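Putative DD-carboxypeptidase TP_0574 (Treponema pallidum, PDB 1O75) acts as a zinc-stimulated, penicillin-binding carboxypeptidase on synthetic depsipeptides and may trim peptidoglycan peptides to reduce cross-linking of the cell wall. Local coordinates at residues G61-R64 against Q65-Y69; G115-G118 against E119-E123; M192-E195 against D196-S199. The protein carries 2 engineered substitutions. All blocks are in the same frame, centred on the assembly; numbering follows the deposited sequence.

Contact 1: G61-R64 against Q65-Y69; sequences GAFR and QQFQY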
ATOM      1  N   GLY B  61      -8.564  13.630   2.227  1.00 39.10           N
ATOM      2  CA  GLY B  61      -7.744  14.180   3.288  1.00 38.05           C
ATOM      3  C   GLY B  61      -8.635  14.935   4.263  1.00 36.45           C
ATOM      4  O   GLY B  61      -8.354  14.999   5.468  1.00 34.83           O
ATOM      5  N   ALA B  62      -9.723  15.505   3.744  1.00 32.42           N
ATOM      6  CA  ALA B  62     -10.633  16.257   4.586  1.00 31.07           C
ATOM      7  C   ALA B  62     -11.215  15.362   5.679  1.00 29.00           C
ATOM      8  O   ALA B  62     -11.306  15.776   6.820  1.00 27.81           O
ATOM      9  CB  ALA B  62     -11.750  16.888   3.745  1.00 30.99           C
ATOM     10  N   PHE B  63     -11.606  14.140   5.336  1.00 27.22           N
ATOM     11  CA  PHE B  63     -12.156  13.231   6.339  1.00 27.50           C
ATOM     12  C   PHE B  63     -11.144  12.974   7.452  1.00 27.70           C
ATOM     13  O   PHE B  63     -11.468  13.013   8.636  1.00 28.47           O
ATOM     14  CB  PHE B  63     -12.522  11.875   5.713  1.00 27.13           C
ATOM     15  CG  PHE B  63     -12.792  10.803   6.736  1.00 27.97           C
ATOM     16  CD1 PHE B  63     -14.004  10.771   7.429  1.00 29.82           C
ATOM     17  CD2 PHE B  63     -11.825   9.836   7.032  1.00 29.10           C
ATOM     18  CE1 PHE B  63     -14.256   9.786   8.409  1.00 30.82           C
ATOM     19  CE2 PHE B  63     -12.062   8.848   8.005  1.00 26.16           C
ATOM     20  CZ  PHE B  63     -13.280   8.819   8.697  1.00 29.85           C
ATOM     21  N   ARG B  64      -9.915  12.674   7.059  1.00 27.76           N
ATOM     22  CA  ARG B  64      -8.848  12.410   8.043  1.00 27.40           C
ATOM     23  C   ARG B  64      -8.557  13.594   8.950  1.00 26.38           C
ATOM     24  O   ARG B  64      -8.335  13.416  10.146  1.00 28.71           O
ATOM     25  CB  ARG B  64      -7.556  12.033   7.329  1.00 27.82           C
ATOM     26  CG  ARG B  64      -7.639  10.735   6.551  1.00 32.36           C
ATOM     27  CD  ARG B  64      -6.355  10.502   5.757  1.00 34.58           C
ATOM     28  NE  ARG B  64      -6.640   9.562   4.700  1.00 41.80           N
ATOM     29  CZ  ARG B  64      -6.483   9.815   3.410  1.00 40.92           C
ATOM     30  NH1 ARG B  64      -6.027  10.989   3.007  1.00 40.21           N
ATOM     31  NH2 ARG B  64      -6.809   8.888   2.525  1.00 44.78           N
ATOM     32  N   GLN B  65      -8.565  14.805   8.404  1.00 25.55           N
ATOM     33  CA  GLN B  65      -8.252  15.977   9.228  1.00 28.58           C
ATOM     34  C   GLN B  65      -9.368  16.549  10.090  1.00 28.33           C
ATOM     35  O   GLN B  65      -9.103  17.299  11.022  1.00 27.80           O
ATOM     36  CB  GLN B  65      -7.696  17.089   8.344  1.00 31.94           C
ATOM     37  CG  GLN B  65      -6.387  16.715   7.657  1.00 33.93           C
ATOM     38  CD  GLN B  65      -5.889  17.835   6.786  1.00 39.46           C
ATOM     39  OE1 GLN B  65      -5.162  18.722   7.252  1.00 41.27           O
ATOM     40  NE2 GLN B  65      -6.309  17.834   5.523  1.00 36.64           N
ATOM     41  N   GLN B  66     -10.617  16.185   9.796  1.00 28.94           N
ATOM     42  CA  GLN B  66     -11.752  16.734  10.548  1.00 27.50           C
ATOM     43  C   GLN B  66     -11.728  16.366  12.011  1.00 26.64           C
ATOM     44  O   GLN B  66     -12.392  16.999  12.833  1.00 27.16           O
ATOM     45  CB  GLN B  66     -13.096  16.261   9.936  1.00 28.62           C
ATOM     46  CG  GLN B  66     -13.501  14.845  10.355  1.00 27.38           C
ATOM     47  CD  GLN B  66     -14.815  14.420   9.692  1.00 30.44           C
ATOM     48  OE1 GLN B  66     -15.631  15.258   9.354  1.00 28.42           O
ATOM     49  NE2 GLN B  66     -15.010  13.119   9.518  1.00 29.31           N
ATOM     50  N   PHE B  67     -10.980  15.330  12.355  1.00 25.45           N
ATOM     51  CA  PHE B  67     -10.931  14.920  13.741  1.00 26.01           C
ATOM     52  C   PHE B  67     -10.077  15.801  14.658  1.00 29.43           C
ATOM     53  O   PHE B  67     -10.543  16.236  15.715  1.00 28.10           O
ATOM     54  CB  PHE B  67     -10.468  13.469  13.810  1.00 27.01           C
ATOM     55  CG  PHE B  67     -11.412  12.518  13.137  1.00 28.42           C
ATOM     56  CD1 PHE B  67     -12.583  12.112  13.781  1.00 30.65           C
ATOM     57  CD2 PHE B  67     -11.163  12.068  11.840  1.00 28.09           C
ATOM     58  CE1 PHE B  67     -13.500  11.266  13.139  1.00 29.50           C
ATOM     59  CE2 PHE B  67     -12.077  11.220  11.181  1.00 31.05           C
ATOM     60  CZ  PHE B  67     -13.244  10.823  11.839  1.00 28.25           C
ATOM     61  N   GLN B  68      -8.837  16.065  14.255  1.00 29.47           N
ATOM     62  CA  GLN B  68      -7.920  16.859  15.074  1.00 28.58           C
ATOM     63  C   GLN B  68      -7.723  18.299  14.623  1.00 27.16           C
ATOM     64  O   GLN B  68      -7.193  19.118  15.385  1.00 29.31           O
ATOM     65  CB  GLN B  68      -6.538  16.178  15.112  1.00 28.73           C
ATOM     66  CG  GLN B  68      -6.454  14.983  16.039  1.00 29.73           C
ATOM     67  CD  GLN B  68      -6.199  15.401  17.457  1.00 32.12           C
ATOM     68  OE1 GLN B  68      -7.239  15.427  18.254  1.00 28.70           O
ATOM     69  NE2 GLN B  68      -5.063  15.728  17.831  1.00 34.08           N
ATOM     70  N   TYR B  69      -8.133  18.615  13.401  1.00 26.43           N
ATOM     71  CA  TYR B  69      -7.923  19.951  12.847  1.00 27.01           C
ATOM     72  C   TYR B  69      -9.193  20.763  12.585  1.00 30.11           C
ATOM     73  O   TYR B  69     -10.279  20.192  12.429  1.00 28.40           O
ATOM     74  CB  TYR B  69      -7.132  19.824  11.538  1.00 25.66           C
ATOM     75  CG  TYR B  69      -5.831  19.048  11.714  1.00 28.52           C
ATOM     76  CD1 TYR B  69      -4.654  19.690  12.133  1.00 29.15           C
ATOM     77  CD2 TYR B  69      -5.788  17.665  11.513  1.00 26.17           C
ATOM     78  CE1 TYR B  69      -3.451  18.955  12.357  1.00 29.70           C
ATOM     79  CE2 TYR B  69      -4.599  16.932  11.725  1.00 27.64           C
ATOM     80  CZ  TYR B  69      -3.446  17.588  12.152  1.00 27.84           C
ATOM     81  OH  TYR B  69      -2.306  16.868  12.406  1.00 29.01           O
TER
HETATM   82  O   HOH W   1      -7.199  14.512  12.436  1.00 27.99           O
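Phe67 drives the edge of its ring at one face of the Phe63 ring, toward the rim of that face rather than its middle. The two planes stand at 88°, a T-shaped stack. The ring centroids are 5.2 Å apart. The closest carbons are Phe63 CZ and Phe67 CE2 at 3.7 Å. Phe63 has its CG anti to the backbone N (chi1 167°), whereas CG of Phe67 lies anti to the carbonyl carbon, and these two settings bring the rings together four residues apart. Beside them runs the extended side chain of Gln66. Its CG leans over the rim of one Phe67 face, and its amide NE2 comes to 3.3 Å from Phe63 CD1, the amide turned 65° from the ring plane. The polar end is anchored outside the turn, where OE1 accepts from Leu131 N.

All this happens at the C-terminal end of helix 60-65, just before strand 69-85. Gln65 N donates to Gly61 O, 2.9 Å; the side-chain NE2 of Gln65 adds a weak second bond to the same oxygen. One residue on, Gln66 N is shared between Ala62 O and Phe63 O, weakly in both cases. Tyr69 N in turn bonds to Gln65 O at 2.9 Å. Arg64 O takes a water at 2.8 Å, and this water accepts from Gln68 N, standing between a carbonyl and the amide four residues on. The same carbonyl oxygen sits near the plane of the Phe67 ring, at its edge, 3.6 Å from CD2. Outside the turn, Ile120 of strand 120-124 packs on both phenylalanines, and Phe67 also rests on Ala109 and Phe111 of strand 101-114.

Contact 2: G115-G118 against E119-E123; sequences GEDG and EIKFE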
ATOM      1  N   GLY B 115     -14.034   0.629  15.375  1.00 40.30           N
ATOM      2  CA  GLY B 115     -14.916  -0.511  15.559  1.00 39.81           C
ATOM      3  C   GLY B 115     -14.219  -1.831  15.266  1.00 41.17           C
ATOM      4  O   GLY B 115     -13.187  -1.856  14.590  1.00 39.43           O
ATOM      5  N   GLU B 116     -14.782  -2.927  15.775  1.00 40.99           N
ATOM      6  CA  GLU B 116     -14.233  -4.269  15.565  1.00 42.37           C
ATOM      7  C   GLU B 116     -14.183  -4.578  14.079  1.00 38.83           C
ATOM      8  O   GLU B 116     -13.335  -5.348  13.618  1.00 37.13           O
ATOM      9  CB  GLU B 116     -15.100  -5.320  16.268  1.00 46.73           C
ATOM     10  CG  GLU B 116     -15.047  -5.253  17.786  1.00 54.14           C
ATOM     11  CD  GLU B 116     -13.729  -5.757  18.350  1.00 59.33           C
ATOM     12  OE1 GLU B 116     -13.439  -6.963  18.186  1.00 63.21           O
ATOM     13  OE2 GLU B 116     -12.980  -4.953  18.958  1.00 61.70           O
ATOM     14  N   ASP B 117     -15.103  -3.966  13.342  1.00 37.21           N
ATOM     15  CA  ASP B 117     -15.194  -4.128  11.900  1.00 37.66           C
ATOM     16  C   ASP B 117     -14.209  -3.244  11.137  1.00 37.01           C
ATOM     17  O   ASP B 117     -14.218  -3.219   9.912  1.00 35.32           O
ATOM     18  CB  ASP B 117     -16.619  -3.835  11.425  1.00 40.02           C
ATOM     19  CG  ASP B 117     -17.045  -2.383  11.656  1.00 44.92           C
ATOM     20  OD1 ASP B 117     -16.289  -1.597  12.271  1.00 42.90           O
ATOM     21  OD2 ASP B 117     -18.161  -2.038  11.209  1.00 46.26           O
ATOM     22  N   GLY B 118     -13.361  -2.524  11.866  1.00 35.96           N
ATOM     23  CA  GLY B 118     -12.385  -1.668  11.220  1.00 37.79           C
ATOM     24  C   GLY B 118     -12.901  -0.316  10.778  1.00 38.86           C
ATOM     25  O   GLY B 118     -12.198   0.405  10.082  1.00 40.23           O
ATOM     26  N   GLU B 119     -14.125   0.039  11.156  1.00 38.39           N
ATOM     27  CA  GLU B 119     -14.649   1.336  10.755  1.00 39.63           C
ATOM     28  C   GLU B 119     -14.485   2.370  11.876  1.00 38.33           C
ATOM     29  O   GLU B 119     -14.599   2.063  13.070  1.00 37.35           O
ATOM     30  CB  GLU B 119     -16.120   1.221  10.342  1.00 43.74           C
ATOM     31  CG  GLU B 119     -16.349   0.333   9.102  1.00 46.74           C
ATOM     32  CD  GLU B 119     -15.732   0.915   7.824  1.00 49.59           C
ATOM     33  OE1 GLU B 119     -16.057   2.068   7.461  1.00 50.65           O
ATOM     34  OE2 GLU B 119     -14.928   0.219   7.171  1.00 51.00           O
ATOM     35  N   ILE B 120     -14.210   3.601  11.483  1.00 34.89           N
ATOM     36  CA  ILE B 120     -14.017   4.654  12.452  1.00 33.44           C
ATOM     37  C   ILE B 120     -15.361   5.148  12.963  1.00 32.60           C
ATOM     38  O   ILE B 120     -16.219   5.537  12.189  1.00 31.10           O
ATOM     39  CB  ILE B 120     -13.192   5.792  11.816  1.00 32.72           C
ATOM     40  CG1 ILE B 120     -11.775   5.260  11.531  1.00 33.43           C
ATOM     41  CG2 ILE B 120     -13.105   6.983  12.771  1.00 31.21           C
ATOM     42  CD1 ILE B 120     -11.047   5.997  10.439  1.00 37.93           C
ATOM     43  N   LYS B 121     -15.542   5.112  14.279  1.00 34.03           N
ATOM     44  CA  LYS B 121     -16.787   5.557  14.886  1.00 36.66           C
ATOM     45  C   LYS B 121     -16.544   6.944  15.453  1.00 37.12           C
ATOM     46  O   LYS B 121     -15.499   7.203  16.070  1.00 34.49           O
ATOM     47  CB  LYS B 121     -17.201   4.581  15.991  1.00 39.22           C
ATOM     48  CG  LYS B 121     -17.236   3.133  15.480  1.00 43.43           C
ATOM     49  CD  LYS B 121     -18.126   3.060  14.232  1.00 47.45           C
ATOM     50  CE  LYS B 121     -17.888   1.817  13.365  1.00 49.80           C
ATOM     51  NZ  LYS B 121     -18.007   0.535  14.113  1.00 51.00           N
ATOM     52  N   PHE B 122     -17.503   7.835  15.258  1.00 36.03           N
ATOM     53  CA  PHE B 122     -17.325   9.193  15.739  1.00 38.18           C
ATOM     54  C   PHE B 122     -18.679   9.847  15.841  1.00 41.44           C
ATOM     55  O   PHE B 122     -19.677   9.281  15.392  1.00 42.00           O
ATOM     56  CB  PHE B 122     -16.466   9.964  14.727  1.00 36.57           C
ATOM     57  CG  PHE B 122     -17.022   9.937  13.324  1.00 36.10           C
ATOM     58  CD1 PHE B 122     -18.042  10.806  12.943  1.00 37.36           C
ATOM     59  CD2 PHE B 122     -16.562   9.014  12.396  1.00 36.65           C
ATOM     60  CE1 PHE B 122     -18.596  10.751  11.653  1.00 37.58           C
ATOM     61  CE2 PHE B 122     -17.110   8.955  11.108  1.00 37.28           C
ATOM     62  CZ  PHE B 122     -18.128   9.824  10.739  1.00 36.86           C
ATOM     63  N   GLU B 123     -18.729  11.026  16.443  1.00 42.36           N
ATOM     64  CA  GLU B 123     -19.989  11.735  16.491  1.00 44.96           C
ATOM     65  C   GLU B 123     -19.818  13.118  15.925  1.00 43.22           C
ATOM     66  O   GLU B 123     -18.701  13.647  15.857  1.00 41.17           O
ATOM     67  CB  GLU B 123     -20.578  11.781  17.900  1.00 50.06           C
ATOM     68  CG  GLU B 123     -19.664  12.129  19.024  1.00 56.47           C
ATOM     69  CD  GLU B 123     -20.372  11.937  20.361  1.00 61.77           C
ATOM     70  OE1 GLU B 123     -21.422  12.585  20.564  1.00 64.30           O
ATOM     71  OE2 GLU B 123     -19.897  11.135  21.199  1.00 64.40           O
TER
HETATM   72  O   HOH W   2     -13.640  -1.935   7.653  1.00 52.09           O
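Asp117 OD1 takes two donors from the chain that follows it: the backbone N of Glu119, 2.9 Å away, which makes an Asx turn, and, weakly, Lys121 NZ at 3.3 Å in a salt bridge. The setting is a 3:5 beta hairpin, a type I turn from Gly115 to Gly118 with a G1 bulge, joining strand 101-114 to strand 120-124. The amide of Glu119 meets OD1 well above the carboxylate plane, 52° out of it, yet its N-H points fairly straight at the oxygen, at 158°. Lys121 comes toward Asp117 from the opposite direction, its chain bent at chi2 and again at chi4, which carries NZ back over the turn to within 3.6 Å of Gly115 CA.

Behind this first shell, Asp117 is placed by its own torsion: CG lies between the backbone N and the carbonyl carbon (chi1 64°), which puts OD1 where the Glu119 amide can meet it. The backbone of the turn is fixed separately. Gly118 N bonds to Gly115 O, closing the turn, and Gly115 N donates to Glu119 O at 2.8 Å, the bond that defines the bulge. Gly118 has a positive phi, the left-handed conformation of the bulge position.

Further out, Ile120 points away from the turn and packs on Phe111 of strand 101-114 and on Thr288, while Glu116 at the apex pairs with Arg246 and touches Ser241 of the second subunit. The Glu119 carboxylate stands almost perpendicular to that of Asp117, and the two do not touch. A water spans the two residues, donating both to Asp117 O at 2.7 Å and to Glu119 OE2 at 2.6 Å.

Contact 3: M192-E195 against D196-S199; sequences MLTE and DSFS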
ATOM      1  N   MET B 192      -0.809  29.915  28.159  1.00 36.62           N
ATOM      2  CA  MET B 192      -1.323  31.142  27.567  1.00 38.14           C
ATOM      3  C   MET B 192      -0.571  32.274  28.255  1.00 37.99           C
ATOM      4  O   MET B 192      -0.578  32.351  29.481  1.00 36.69           O
ATOM      5  CB  MET B 192      -2.832  31.261  27.798  1.00 38.86           C
ATOM      6  CG  MET B 192      -3.475  32.351  26.977  1.00 40.66           C
ATOM      7  SD  MET B 192      -5.279  32.265  27.031  1.00 43.29           S
ATOM      8  CE  MET B 192      -5.684  33.398  25.757  1.00 36.48           C
ATOM      9  N   LEU B 193       0.099  33.113  27.465  1.00 38.17           N
ATOM     10  CA  LEU B 193       0.906  34.218  27.991  1.00 40.81           C
ATOM     11  C   LEU B 193       0.166  35.548  28.012  1.00 42.70           C
ATOM     12  O   LEU B 193       0.351  36.355  28.922  1.00 44.32           O
ATOM     13  CB  LEU B 193       2.184  34.378  27.159  1.00 38.66           C
ATOM     14  CG  LEU B 193       3.105  33.153  27.140  1.00 39.26           C
ATOM     15  CD1 LEU B 193       4.167  33.302  26.056  1.00 37.00           C
ATOM     16  CD2 LEU B 193       3.729  32.985  28.508  1.00 36.59           C
ATOM     17  N   THR B 194      -0.644  35.786  26.990  1.00 41.76           N
ATOM     18  CA  THR B 194      -1.410  37.014  26.914  1.00 43.02           C
ATOM     19  C   THR B 194      -2.753  36.667  26.299  1.00 44.77           C
ATOM     20  O   THR B 194      -3.035  35.500  26.014  1.00 44.16           O
ATOM     21  CB  THR B 194      -0.733  38.073  26.035  1.00 41.67           C
ATOM     22  OG1 THR B 194      -0.727  37.626  24.677  1.00 42.21           O
ATOM     23  CG2 THR B 194       0.707  38.326  26.495  1.00 43.68           C
ATOM     24  N   GLU B 195      -3.574  37.683  26.084  1.00 44.56           N
ATOM     25  CA  GLU B 195      -4.893  37.485  25.513  1.00 46.89           C
ATOM     26  C   GLU B 195      -4.825  36.840  24.130  1.00 45.40           C
ATOM     27  O   GLU B 195      -5.816  36.304  23.636  1.00 44.21           O
ATOM     28  CB  GLU B 195      -5.599  38.833  25.407  1.00 49.38           C
ATOM     29  CG  GLU B 195      -4.970  39.758  24.401  1.00 54.80           C
ATOM     30  CD  GLU B 195      -5.588  41.139  24.433  1.00 60.66           C
ATOM     31  OE1 GLU B 195      -6.832  41.226  24.509  1.00 62.56           O
ATOM     32  OE2 GLU B 195      -4.832  42.135  24.375  1.00 63.39           O
ATOM     33  N   ASP B 196      -3.660  36.893  23.495  1.00 44.32           N
ATOM     34  CA  ASP B 196      -3.553  36.316  22.161  1.00 43.81           C
ATOM     35  C   ASP B 196      -2.232  35.610  21.865  1.00 41.13           C
ATOM     36  O   ASP B 196      -1.768  35.634  20.727  1.00 41.06           O
ATOM     37  CB  ASP B 196      -3.786  37.410  21.124  1.00 45.86           C
ATOM     38  CG  ASP B 196      -2.660  38.421  21.087  1.00 50.50           C
ATOM     39  OD1 ASP B 196      -1.782  38.372  21.984  1.00 50.62           O
ATOM     40  OD2 ASP B 196      -2.652  39.264  20.162  1.00 52.39           O
ATOM     41  N   SER B 197      -1.631  34.977  22.869  1.00 38.69           N
ATOM     42  CA  SER B 197      -0.355  34.287  22.634  1.00 38.20           C
ATOM     43  C   SER B 197      -0.104  33.162  23.626  1.00 36.20           C
ATOM     44  O   SER B 197      -0.491  33.250  24.799  1.00 34.74           O
ATOM     45  CB  SER B 197       0.805  35.291  22.687  1.00 39.06           C
ATOM     46  OG  SER B 197       1.121  35.664  24.021  1.00 42.90           O
ATOM     47  N   PHE B 198       0.534  32.092  23.146  1.00 33.23           N
ATOM     48  CA  PHE B 198       0.847  30.945  23.989  1.00 31.76           C
ATOM     49  C   PHE B 198       2.335  30.637  23.926  1.00 30.98           C
ATOM     50  O   PHE B 198       2.985  30.883  22.917  1.00 28.13           O
ATOM     51  CB  PHE B 198       0.051  29.708  23.542  1.00 33.82           C
ATOM     52  CG  PHE B 198      -1.445  29.864  23.683  1.00 35.47           C
ATOM     53  CD1 PHE B 198      -2.168  30.633  22.774  1.00 34.27           C
ATOM     54  CD2 PHE B 198      -2.123  29.242  24.734  1.00 34.58           C
ATOM     55  CE1 PHE B 198      -3.564  30.779  22.909  1.00 34.01           C
ATOM     56  CE2 PHE B 198      -3.496  29.382  24.876  1.00 35.92           C
ATOM     57  CZ  PHE B 198      -4.220  30.154  23.958  1.00 34.24           C
ATOM     58  N   SER B 199       2.852  30.085  25.015  1.00 30.99           N
ATOM     59  CA  SER B 199       4.262  29.753  25.133  1.00 30.93           C
ATOM     60  C   SER B 199       4.661  28.496  24.372  1.00 32.28           C
ATOM     61  O   SER B 199       3.801  27.758  23.864  1.00 30.78           O
ATOM     62  CB  SER B 199       4.588  29.507  26.591  1.00 29.53           C
ATOM     63  OG  SER B 199       4.156  28.211  26.970  1.00 31.28           O
TER
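Met192 lies across one face of the Phe198 ring, on the buried side of a short antiparallel hairpin made by strands 190-194 and 197-198. The methionine chain is extended, with CG anti to the backbone N (chi1 -168°), and it runs obliquely over the ring. CG is the part above the face, 4.0 Å from the ring centroid in a CH-pi contact and displaced toward the rim. The sulfur follows at an oblique angle, a Met-aromatic contact with SD 4.6 Å from the same centroid. Met192 CB touches Phe198 CE2 at 3.5 Å. These two residues form a non-hydrogen-bonded pair, and Ile169 and Ala170 of helix 167-173 pack on Met192, while the ring of Phe174 meets Phe198 edge-to-face.

On the other face, Thr194 and Ser197 make up a hydrogen-bonded pair whose two backbone links are both weak. Between the pairs the register slips by one residue, a beta bulge: Leu193 N and Thr194 N both direct their hydrogens at Ser197 O, the first strongly at 2.7 Å and the second weakly. Leu193 points toward the opposite strand and lays its CD1 against Ser199, 3.6 Å from the backbone N.

The hydroxyls of Thr194 and Ser197 meet tip to tip, OG1 to OG, at 2.8 Å. Thr194 and Asp196 instead lie side by side and point the same way, so a hydroxyl and a carboxylate are neighbours at the bend. Asp196 is turned to meet it by a chi1 of 69°, and its OD2 has a long, weak ion pair with Arg29. Thr194 OG1 donates to Asp196 OD1 at 3.0 Å, approaching nearly along the C-O bond of that oxygen.

In the fold
Contacts 1, 2 and 3 follow in series along the chain; the first two lie in the range of Tp47 domain a, the third where the ranges of domains a and C overlap. Contacts 1 and 2 have centres 15 Å apart and touch: the end of helix 60-65 lies against strand 120-124, with Phe67 CE1 3.6 Å from Phe122 CB and Phe63 CE2 3.9 Å from Ile120 CD1. This hydrophobic packing ties the helix to the sheet. Contact 3 stands apart, its centre 26 Å from that of contact 1 and 37 Å from that of contact 2. Yet its hairpin extends the same large mixed sheet through strand 143-163, so contacts 2 and 3 mark widely separated hairpins.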